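Local atomic coordinates of sorbitol-6-phosphate dehydrogenase (PDB entry 5O3Z), a protein that catalyses the NAD+-dependent oxidation of sorbitol 6-phosphate to fructose 6-phosphate, as a member of the short-chain dehydrogenase/reductase family. Residues Ala86-Tyr91 and Arg139-Asn144. Sequence-based numbering, arbitrary orientation.
Sequences ADLLVY and RIIQIN
Leu88 and Arg139 face each other at the start of a parallel strand pair whose axes approach to 4.7 Å at an angle of 10°. Five backbone bonds define the pairing: Arg139 N to Asp87 O, Leu89 N to Arg139 O, Ile141 N to Leu89 O, Tyr91 N to Ile141 O and Ile143 N to Tyr91 O. Each strand thus offers its odd-numbered residues to the other, the parallel pattern; the Ile141 N to Leu89 O bond, 2.8 Å, is nearly straight at 173°. Leu88 CA also makes a CA-H...O contact with Arg139 O, at 3.3 Å.

Leu88 can be followed outward. Its CB leaves on the face shared with Val90, Arg139 and Ile141. CG stands anti to the backbone N (chi1 171°), and from it CD1 reaches across to the partner strand, 3.6 Å from Arg139 CB and 4.0 Å from Ile141 CD1. It therefore bridges two residues of one strand, its side chain crossing that of Arg139 at about a right angle. Arg139 then bends at chi2 and leads its guanidinium away, where NH2 bonds Ser243 O. On the other face Leu89 CD2 meets Ile140 CG2 at 4.2 Å, while Tyr91 OH bonds Val115 O.

Strands 88-91 and 139-145 are the fourth and fifth of the Rossmann-type sheet, flanked by strands 8-12 and 182-188. Helix 231-242 packs on Leu88, Val90 and Ile141, and helix 106-133, which links the two strands, packs on Leu89, Ile140 and Gln142.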
ATOM      1  N   ALA A  86     -28.752  -4.541  17.481  1.00 32.00           N
ATOM      2  CA  ALA A  86     -27.365  -4.037  17.517  1.00 30.14           C
ATOM      3  C   ALA A  86     -27.006  -3.474  16.129  1.00 30.07           C
ATOM      4  O   ALA A  86     -27.330  -4.073  15.097  1.00 31.01           O
ATOM      5  CB  ALA A  86     -26.408  -5.124  17.898  1.00 33.34           C
ATOM      6  N   ASP A  87     -26.482  -2.262  16.142  1.00 29.65           N
ATOM      7  CA  ASP A  87     -26.266  -1.444  14.904  1.00 31.74           C
ATOM      8  C   ASP A  87     -24.767  -1.179  14.585  1.00 27.75           C
ATOM      9  O   ASP A  87     -24.392  -1.123  13.413  1.00 30.25           O
ATOM     10  CB  ASP A  87     -27.019  -0.126  15.021  1.00 32.30           C
ATOM     11  CG  ASP A  87     -28.533  -0.322  15.082  1.00 32.93           C
ATOM     12  OD1 ASP A  87     -29.174  -0.416  13.997  1.00 31.14           O
ATOM     13  OD2 ASP A  87     -29.045  -0.471  16.204  1.00 33.19           O
ATOM     14  N   LEU A  88     -23.984  -1.011  15.642  1.00 27.25           N
ATOM     15  CA  LEU A  88     -22.571  -0.670  15.614  1.00 25.87           C
ATOM     16  C   LEU A  88     -21.826  -1.551  16.607  1.00 25.87           C
ATOM     17  O   LEU A  88     -22.146  -1.487  17.831  1.00 28.31           O
ATOM     18  CB  LEU A  88     -22.362   0.791  15.988  1.00 25.51           C
ATOM     19  CG  LEU A  88     -20.917   1.267  16.222  1.00 25.19           C
ATOM     20  CD1 LEU A  88     -20.146   1.099  14.937  1.00 23.73           C
ATOM     21  CD2 LEU A  88     -20.868   2.731  16.661  1.00 25.42           C
ATOM     22  N   LEU A  89     -20.816  -2.303  16.156  1.00 24.48           N
ATOM     23  CA  LEU A  89     -19.821  -2.896  17.080  1.00 24.63           C
ATOM     24  C   LEU A  89     -18.536  -2.077  17.072  1.00 24.82           C
ATOM     25  O   LEU A  89     -17.972  -1.877  15.976  1.00 22.88           O
ATOM     26  CB  LEU A  89     -19.512  -4.360  16.696  1.00 24.06           C
ATOM     27  CG  LEU A  89     -18.350  -5.102  17.426  1.00 23.52           C
ATOM     28  CD1 LEU A  89     -18.765  -5.335  18.908  1.00 26.17           C
ATOM     29  CD2 LEU A  89     -18.030  -6.435  16.753  1.00 23.07           C
ATOM     30  N   VAL A  90     -18.087  -1.595  18.235  1.00 22.85           N
ATOM     31  CA  VAL A  90     -16.784  -1.050  18.396  1.00 24.79           C
ATOM     32  C   VAL A  90     -15.913  -2.005  19.198  1.00 25.40           C
ATOM     33  O   VAL A  90     -16.209  -2.308  20.369  1.00 25.48           O
ATOM     34  CB  VAL A  90     -16.808   0.348  19.024  1.00 24.29           C
ATOM     35  CG1 VAL A  90     -15.422   0.945  19.096  1.00 25.94           C
ATOM     36  CG2 VAL A  90     -17.727   1.249  18.237  1.00 24.52           C
ATOM     37  N   TYR A  91     -14.812  -2.466  18.572  1.00 25.22           N
ATOM     38  CA  TYR A  91     -13.870  -3.340  19.245  1.00 27.31           C
ATOM     39  C   TYR A  91     -12.613  -2.600  19.590  1.00 28.61           C
ATOM     40  O   TYR A  91     -11.768  -2.202  18.710  1.00 25.73           O
ATOM     41  CB  TYR A  91     -13.578  -4.637  18.443  1.00 25.58           C
ATOM     42  CG  TYR A  91     -12.779  -5.678  19.239  1.00 22.90           C
ATOM     43  CD1 TYR A  91     -11.367  -5.679  19.283  1.00 22.54           C
ATOM     44  CD2 TYR A  91     -13.438  -6.658  19.949  1.00 22.25           C
ATOM     45  CE1 TYR A  91     -10.679  -6.634  20.017  1.00 22.46           C
ATOM     46  CE2 TYR A  91     -12.756  -7.586  20.684  1.00 22.35           C
ATOM     47  CZ  TYR A  91     -11.405  -7.568  20.750  1.00 21.78           C
ATOM     48  OH  TYR A  91     -10.849  -8.577  21.507  1.00 24.01           O
ATOM     49  N   ARG A 139     -22.564  -1.447  11.206  1.00 26.36           N
ATOM     50  CA  ARG A 139     -21.199  -1.022  11.185  1.00 26.07           C
ATOM     51  C   ARG A 139     -20.357  -1.845  12.182  1.00 26.55           C
ATOM     52  O   ARG A 139     -20.818  -2.178  13.289  1.00 23.91           O
ATOM     53  CB  ARG A 139     -21.187   0.384  11.617  1.00 26.87           C
ATOM     54  CG  ARG A 139     -22.039   1.272  10.745  1.00 28.78           C
ATOM     55  CD  ARG A 139     -21.377   1.467   9.417  1.00 28.18           C
ATOM     56  NE  ARG A 139     -21.990   2.429   8.555  1.00 26.69           N
ATOM     57  CZ  ARG A 139     -22.829   2.170   7.567  1.00 28.43           C
ATOM     58  NH1 ARG A 139     -23.301   0.951   7.335  1.00 28.01           N
ATOM     59  NH2 ARG A 139     -23.255   3.193   6.790  1.00 31.10           N
ATOM     60  N   ILE A 140     -19.128  -2.164  11.804  1.00 24.99           N
ATOM     61  CA  ILE A 140     -18.180  -2.783  12.690  1.00 26.27           C
ATOM     62  C   ILE A 140     -16.938  -1.923  12.564  1.00 26.25           C
ATOM     63  O   ILE A 140     -16.434  -1.743  11.439  1.00 24.81           O
ATOM     64  CB  ILE A 140     -17.875  -4.234  12.313  1.00 25.90           C
ATOM     65  CG1 ILE A 140     -19.111  -5.127  12.446  1.00 26.64           C
ATOM     66  CG2 ILE A 140     -16.717  -4.755  13.148  1.00 27.04           C
ATOM     67  CD1 ILE A 140     -18.965  -6.522  11.866  1.00 26.66           C
ATOM     68  N   ILE A 141     -16.464  -1.399  13.668  1.00 24.31           N
ATOM     69  CA  ILE A 141     -15.267  -0.590  13.638  1.00 26.94           C
ATOM     70  C   ILE A 141     -14.305  -1.124  14.624  1.00 26.67           C
ATOM     71  O   ILE A 141     -14.598  -1.153  15.824  1.00 27.49           O
ATOM     72  CB  ILE A 141     -15.596   0.881  13.924  1.00 29.34           C
ATOM     73  CG1 ILE A 141     -16.340   1.460  12.699  1.00 31.18           C
ATOM     74  CG2 ILE A 141     -14.331   1.688  14.160  1.00 28.49           C
ATOM     75  CD1 ILE A 141     -17.086   2.744  12.974  1.00 35.26           C
ATOM     76  N   GLN A 142     -13.091  -1.472  14.157  1.00 25.23           N
ATOM     77  CA  GLN A 142     -12.005  -1.865  15.052  1.00 25.52           C
ATOM     78  C   GLN A 142     -11.021  -0.760  15.397  1.00 24.31           C
ATOM     79  O   GLN A 142     -10.502  -0.070  14.523  1.00 26.24           O
ATOM     80  CB  GLN A 142     -11.178  -2.980  14.380  1.00 27.24           C
ATOM     81  CG  GLN A 142     -10.225  -3.717  15.327  1.00 29.03           C
ATOM     82  CD  GLN A 142      -8.925  -4.257  14.644  1.00 28.97           C
ATOM     83  OE1 GLN A 142      -8.594  -3.923  13.489  1.00 26.62           O
ATOM     84  NE2 GLN A 142      -8.139  -5.028  15.422  1.00 27.27           N
ATOM     85  N   ILE A 143     -10.653  -0.641  16.642  1.00 23.93           N
ATOM     86  CA  ILE A 143      -9.541   0.248  17.040  1.00 23.05           C
ATOM     87  C   ILE A 143      -8.216  -0.487  16.759  1.00 23.27           C
ATOM     88  O   ILE A 143      -7.999  -1.554  17.281  1.00 24.26           O
ATOM     89  CB  ILE A 143      -9.633   0.626  18.507  1.00 24.17           C
ATOM     90  CG1 ILE A 143     -11.018   1.249  18.830  1.00 23.77           C
ATOM     91  CG2 ILE A 143      -8.524   1.566  18.866  1.00 24.74           C
ATOM     92  CD1 ILE A 143     -11.528   2.292  17.787  1.00 24.94           C
ATOM     93  N   ASN A 144      -7.375   0.083  15.878  1.00 21.15           N
ATOM     94  CA  ASN A 144      -6.153  -0.522  15.455  1.00 19.69           C
ATOM     95  C   ASN A 144      -5.123   0.592  15.707  1.00 20.63           C
ATOM     96  O   ASN A 144      -5.371   1.514  16.534  1.00 21.06           O
ATOM     97  CB  ASN A 144      -6.347  -1.050  14.011  1.00 18.50           C
ATOM     98  CG  ASN A 144      -5.298  -2.102  13.595  1.00 18.90           C
ATOM     99  OD1 ASN A 144      -4.081  -1.891  13.703  1.00 20.10           O
ATOM    100  ND2 ASN A 144      -5.785  -3.203  13.102  1.00 18.28           N
TER